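PDB 4Q1Q: Adhesin/invasin TibA autotransporter from Escherichia coli, which mediates adhesion to and invasion of human intestinal epithelial cells, drives bacterial aggregation through TibA-TibA contacts and enhances biofilm formation. Local coordinates for residues G250-V255 / G269-T274; G156-V161 / T175-V180. All blocks are in the same frame, centred on the assembly; numbering follows the deposited sequence.

Interaction 1. Residues G250-V255 / G269-T274; sequences GGMLQV and GGAVIT
Leu253 and Ile273 bond to each other's strand through the backbone. Leu253 N donates to Ala271 O at 2.9 Å, and Leu253 O accepts Ile273 N, also at 2.9 Å. Ala271 N to Gly251 O and Val255 N to Ile273 O continue this parallel pairing on both sides. Ahead of the strands, Gly250 N reaches Gly269 O at 2.7 Å. The N-H points almost straight at that oxygen, but the donor stands above the carbonyl plane. Gly250 and Gly269 have positive phi, where a CB would jam against the preceding carbonyl O.

Met252 (selenomethionine), Gln254, Ala271 and Ile273 share one face. The Met252 chain bends at chi3 (-84°), which swings CE to 3.8 Å from Ala271 CB. Its SE lies 3.5 Å from Ile273 CD1, where the two side chains cross obliquely. Gln254 runs beside Ile273, its CG 3.9 Å from Ile273 CB. On the other face, Leu253 CD2 meets Val272 CG1 at 4.2 Å, side by side.

Successive coils of a parallel beta-helix stack in this way. Leu253 also packs on Ile247, and on Ala261 and Val264 of strand 260-266. Strand 233-236 flanks strand 252-255 on its other edge; strand 271-273 ends the row in this chain.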
loop_
_atom_site.group_PDB
_atom_site.type_symbol
_atom_site.label_atom_id
_atom_site.label_comp_id
_atom_site.label_asym_id
_atom_site.label_seq_id
_atom_site.Cartn_x
_atom_site.Cartn_y
_atom_site.Cartn_z
ATOM N N GLY A 250 19.909 -2.071 -23.245
ATOM C CA GLY A 250 20.413 -1.489 -22.008
ATOM C C GLY A 250 19.752 -2.056 -20.760
ATOM O O GLY A 250 20.129 -1.699 -19.641
ATOM N N GLY A 251 18.771 -2.934 -20.927
ATOM C CA GLY A 251 18.126 -3.568 -19.776
ATOM C C GLY A 251 18.696 -4.947 -19.519
ATOM O O GLY A 251 19.462 -5.436 -20.348
HETATM N N MSE A 252 18.301 -5.581 -18.418
HETATM C CA MSE A 252 18.800 -6.921 -18.096
HETATM C C MSE A 252 17.867 -7.883 -17.424
HETATM O O MSE A 252 17.175 -7.550 -16.462
HETATM C CB MSE A 252 19.950 -6.763 -17.117
HETATM C CG MSE A 252 20.753 -8.066 -17.107
HETATM SE SE MSE A 252 22.240 -7.780 -15.850
HETATM C CE MSE A 252 23.502 -6.893 -17.082
ATOM N N LEU A 253 17.870 -9.102 -17.956
ATOM C CA LEU A 253 17.269 -10.239 -17.271
ATOM C C LEU A 253 18.427 -11.111 -16.783
ATOM O O LEU A 253 19.280 -11.555 -17.551
ATOM C CB LEU A 253 16.329 -11.003 -18.200
ATOM C CG LEU A 253 15.958 -12.441 -17.833
ATOM C CD1 LEU A 253 15.011 -12.348 -16.649
ATOM C CD2 LEU A 253 15.352 -13.151 -19.035
ATOM N N GLN A 254 18.469 -11.332 -15.477
ATOM C CA GLN A 254 19.443 -12.263 -14.923
ATOM C C GLN A 254 18.781 -13.442 -14.237
ATOM O O GLN A 254 17.976 -13.297 -13.316
ATOM C CB GLN A 254 20.286 -11.496 -13.927
ATOM C CG GLN A 254 21.514 -12.265 -13.476
ATOM C CD GLN A 254 22.405 -11.382 -12.635
ATOM O OE1 GLN A 254 22.148 -10.190 -12.441
ATOM N NE2 GLN A 254 23.449 -11.982 -12.101
ATOM N N VAL A 255 19.115 -14.635 -14.712
ATOM C CA VAL A 255 18.486 -15.841 -14.200
ATOM C C VAL A 255 19.532 -16.677 -13.468
ATOM O O VAL A 255 20.539 -17.076 -14.039
ATOM C CB VAL A 255 17.840 -16.637 -15.347
ATOM C CG1 VAL A 255 17.081 -17.858 -14.846
ATOM C CG2 VAL A 255 16.908 -15.722 -16.131
ATOM N N GLY A 269 20.985 -5.111 -27.809
ATOM C CA GLY A 269 21.453 -4.438 -26.587
ATOM C C GLY A 269 20.802 -4.797 -25.259
ATOM O O GLY A 269 21.164 -4.272 -24.210
ATOM N N GLY A 270 19.796 -5.661 -25.268
ATOM C CA GLY A 270 19.254 -6.187 -24.020
ATOM C C GLY A 270 20.046 -7.372 -23.500
ATOM O O GLY A 270 20.173 -8.400 -24.166
ATOM N N ALA A 271 20.535 -7.257 -22.271
ATOM C CA ALA A 271 21.340 -8.317 -21.660
ATOM C C ALA A 271 20.510 -9.434 -21.045
ATOM O O ALA A 271 19.538 -9.177 -20.320
ATOM C CB ALA A 271 22.223 -7.706 -20.596
ATOM N N VAL A 272 20.864 -10.669 -21.398
ATOM C CA VAL A 272 20.338 -11.839 -20.709
ATOM C C VAL A 272 21.516 -12.674 -20.203
ATOM O O VAL A 272 22.442 -12.998 -20.950
ATOM C CB VAL A 272 19.437 -12.713 -21.591
ATOM C CG1 VAL A 272 19.008 -13.979 -20.863
ATOM C CG2 VAL A 272 18.209 -11.934 -22.024
ATOM N N ILE A 273 21.432 -13.017 -18.924
ATOM C CA ILE A 273 22.434 -13.794 -18.214
ATOM C C ILE A 273 21.830 -15.072 -17.667
ATOM O O ILE A 273 20.829 -15.024 -16.953
ATOM C CB ILE A 273 22.972 -13.010 -17.013
ATOM C CG1 ILE A 273 23.525 -11.682 -17.508
ATOM C CG2 ILE A 273 24.073 -13.803 -16.317
ATOM C CD1 ILE A 273 24.020 -10.762 -16.406
ATOM N N THR A 274 22.409 -16.216 -18.010
ATOM C CA THR A 274 21.873 -17.481 -17.517
ATOM C C THR A 274 23.007 -18.229 -16.838
ATOM O O THR A 274 24.172 -17.970 -17.151
ATOM C CB THR A 274 21.322 -18.374 -18.641
ATOM O OG1 THR A 274 22.352 -18.552 -19.616
ATOM C CG2 THR A 274 20.094 -17.743 -19.294
#

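Interaction 2. Residues G156-V161 / T175-V180; sequences GGRQYV and TGRQFV
Arg158-Val161 pairs in parallel with Arg177-Val180, axes 4.8 Å apart; the register sets Arg158 beside Arg177, Gln159 beside Gln178 and Tyr160 beside Phe179. Inside the coil, Gln159 and Gln178 lie side by side, CG of each anti to the backbone N (chi1 175° in Gln159). Gln178 NE2 donates to Gln159 OE1 at 2.8 Å in a bent bond. Gln159 NE2 bonds on to Gln140 OE1.

On the opposite face, Arg158 and Arg177 run alongside each other, their guanidinium planes 9° apart. Arg158 CD sits over the face of the Arg177 guanidinium, 3.5 Å from NH2. The like charges probably repel. A water accepts from Arg177 NE at 2.8 Å and donates to Gly157 O and Thr175 O, tying this arginine to both turns. Phe179 CD2 lies over one face of the Tyr160 ring, 3.5 Å from CE2 and offset toward the rim, with the planes at 40°. Arg158 CD comes to the edge of the Phe179 ring.

The aromatic row continues both ways: Tyr160 stacks on Phe141, and Phe179 meets Tyr198. Tyr160 and Thr175 each touch a bound heptose. Strands 139-143 and 196-200 flank the pair in the beta-helix, and Gln159 and Val161 pack inward on Ala167.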
loop_
_atom_site.group_PDB
_atom_site.type_symbol
_atom_site.label_atom_id
_atom_site.label_comp_id
_atom_site.label_asym_id
_atom_site.label_seq_id
_atom_site.Cartn_x
_atom_site.Cartn_y
_atom_site.Cartn_z
ATOM N N GLY A 156 12.408 4.769 1.852
ATOM C CA GLY A 156 12.184 4.216 3.186
ATOM C C GLY A 156 10.878 3.472 3.376
ATOM O O GLY A 156 10.622 2.900 4.441
ATOM N N GLY A 157 10.041 3.481 2.343
ATOM C CA GLY A 157 8.688 2.963 2.496
ATOM C C GLY A 157 8.504 1.509 2.116
ATOM O O GLY A 157 9.171 1.033 1.200
ATOM N N ARG A 158 7.553 0.840 2.765
ATOM C CA ARG A 158 7.324 -0.575 2.480
ATOM C C ARG A 158 5.853 -0.923 2.384
ATOM O O ARG A 158 5.040 -0.563 3.241
ATOM C CB ARG A 158 7.930 -1.508 3.543
ATOM C CG ARG A 158 9.439 -1.356 3.665
ATOM C CD ARG A 158 10.001 -2.112 4.868
ATOM N NE ARG A 158 9.757 -1.427 6.131
ATOM C CZ ARG A 158 9.972 -1.946 7.339
ATOM N NH1 ARG A 158 10.442 -3.182 7.462
ATOM N NH2 ARG A 158 9.712 -1.239 8.434
ATOM N N GLN A 159 5.561 -1.705 1.351
ATOM C CA GLN A 159 4.208 -2.189 1.150
ATOM C C GLN A 159 4.237 -3.712 1.259
ATOM O O GLN A 159 5.082 -4.353 0.634
ATOM C CB GLN A 159 3.714 -1.746 -0.230
ATOM C CG GLN A 159 2.351 -2.275 -0.623
ATOM C CD GLN A 159 1.990 -1.953 -2.056
ATOM O OE1 GLN A 159 2.593 -2.484 -2.991
ATOM N NE2 GLN A 159 1.019 -1.061 -2.228
ATOM N N TYR A 160 3.325 -4.289 2.038
ATOM C CA TYR A 160 3.242 -5.743 2.138
ATOM C C TYR A 160 1.963 -6.188 1.462
ATOM O O TYR A 160 0.886 -5.931 1.994
ATOM C CB TYR A 160 3.245 -6.221 3.592
ATOM C CG TYR A 160 4.532 -5.875 4.296
ATOM C CD1 TYR A 160 4.766 -4.578 4.733
ATOM C CD2 TYR A 160 5.545 -6.814 4.446
ATOM C CE1 TYR A 160 5.952 -4.236 5.344
ATOM C CE2 TYR A 160 6.746 -6.469 5.037
ATOM C CZ TYR A 160 6.933 -5.187 5.500
ATOM O OH TYR A 160 8.115 -4.838 6.095
ATOM N N VAL A 161 2.082 -6.850 0.316
ATOM C CA VAL A 161 0.909 -7.461 -0.307
ATOM C C VAL A 161 0.855 -8.932 0.105
ATOM O O VAL A 161 1.615 -9.780 -0.374
ATOM C CB VAL A 161 0.945 -7.275 -1.825
ATOM C CG1 VAL A 161 -0.363 -7.720 -2.461
ATOM C CG2 VAL A 161 1.243 -5.818 -2.148
ATOM N N THR A 175 14.804 3.403 -3.023
ATOM C CA THR A 175 14.817 2.494 -1.868
ATOM C C THR A 175 13.420 2.130 -1.341
ATOM O O THR A 175 13.272 1.619 -0.227
ATOM C CB THR A 175 15.678 3.032 -0.706
ATOM O OG1 THR A 175 14.985 4.082 -0.023
ATOM C CG2 THR A 175 17.028 3.537 -1.219
ATOM N N GLY A 176 12.388 2.455 -2.111
ATOM C CA GLY A 176 11.014 2.029 -1.829
ATOM C C GLY A 176 10.896 0.542 -2.106
ATOM O O GLY A 176 11.533 0.058 -3.034
ATOM N N ARG A 177 10.123 -0.194 -1.312
ATOM C CA ARG A 177 10.066 -1.644 -1.497
ATOM C C ARG A 177 8.642 -2.158 -1.434
ATOM O O ARG A 177 7.862 -1.764 -0.566
ATOM C CB ARG A 177 10.908 -2.385 -0.444
ATOM C CG ARG A 177 12.410 -2.201 -0.631
ATOM C CD ARG A 177 13.173 -2.839 0.525
ATOM N NE ARG A 177 13.083 -2.068 1.766
ATOM C CZ ARG A 177 13.450 -2.507 2.967
ATOM N NH1 ARG A 177 13.895 -3.740 3.138
ATOM N NH2 ARG A 177 13.352 -1.719 4.030
ATOM N N GLN A 178 8.384 -3.110 -2.329
ATOM C CA GLN A 178 7.123 -3.814 -2.402
ATOM C C GLN A 178 7.409 -5.285 -2.171
ATOM O O GLN A 178 8.292 -5.819 -2.841
ATOM C CB GLN A 178 6.502 -3.601 -3.783
ATOM C CG GLN A 178 5.101 -4.168 -3.898
ATOM C CD GLN A 178 4.527 -4.086 -5.305
ATOM O OE1 GLN A 178 5.233 -4.280 -6.294
ATOM N NE2 GLN A 178 3.250 -3.754 -5.408
ATOM N N PHE A 179 6.723 -5.888 -1.202
ATOM C CA PHE A 179 6.825 -7.320 -0.949
ATOM C C PHE A 179 5.530 -8.046 -1.275
ATOM O O PHE A 179 4.493 -7.848 -0.642
ATOM C CB PHE A 179 7.166 -7.644 0.503
ATOM C CG PHE A 179 8.383 -6.929 0.994
ATOM C CD1 PHE A 179 9.622 -7.240 0.485
ATOM C CD2 PHE A 179 8.279 -5.938 1.956
ATOM C CE1 PHE A 179 10.745 -6.589 0.946
ATOM C CE2 PHE A 179 9.403 -5.298 2.431
ATOM C CZ PHE A 179 10.639 -5.615 1.915
ATOM N N VAL A 180 5.608 -8.936 -2.253
ATOM C CA VAL A 180 4.411 -9.652 -2.650
ATOM C C VAL A 180 4.640 -11.097 -2.236
ATOM O O VAL A 180 5.558 -11.762 -2.721
ATOM C CB VAL A 180 4.124 -9.492 -4.155
ATOM C CG1 VAL A 180 2.728 -9.989 -4.496
ATOM C CG2 VAL A 180 4.325 -8.044 -4.585
HETATM O O HOH W 1 11.974 0.493 1.848
#

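From the N terminus, interaction 2 comes first. After residues 156-161 the chain leaves the wall, and thirteen residues with strands 166-168 and 171-172 bring it back as residues 175-180. Interaction 1 closes an equivalent loop later, from 250-255 through strand 260-266 to 269-274. The two loops are in series, neither nested nor crossed. Each joins consecutive coils of the beta-helical passenger fragment, and both belong to the same row of parallel strands. The centres of interaction 1 and interaction 2 lie about 24 Å apart, and their nearest atoms about 16 Å. Strands 196-200, 214-217 and 233-236 lie between them. Interaction 2 is near the middle of the solenoid, interaction 1 near its C-terminal end.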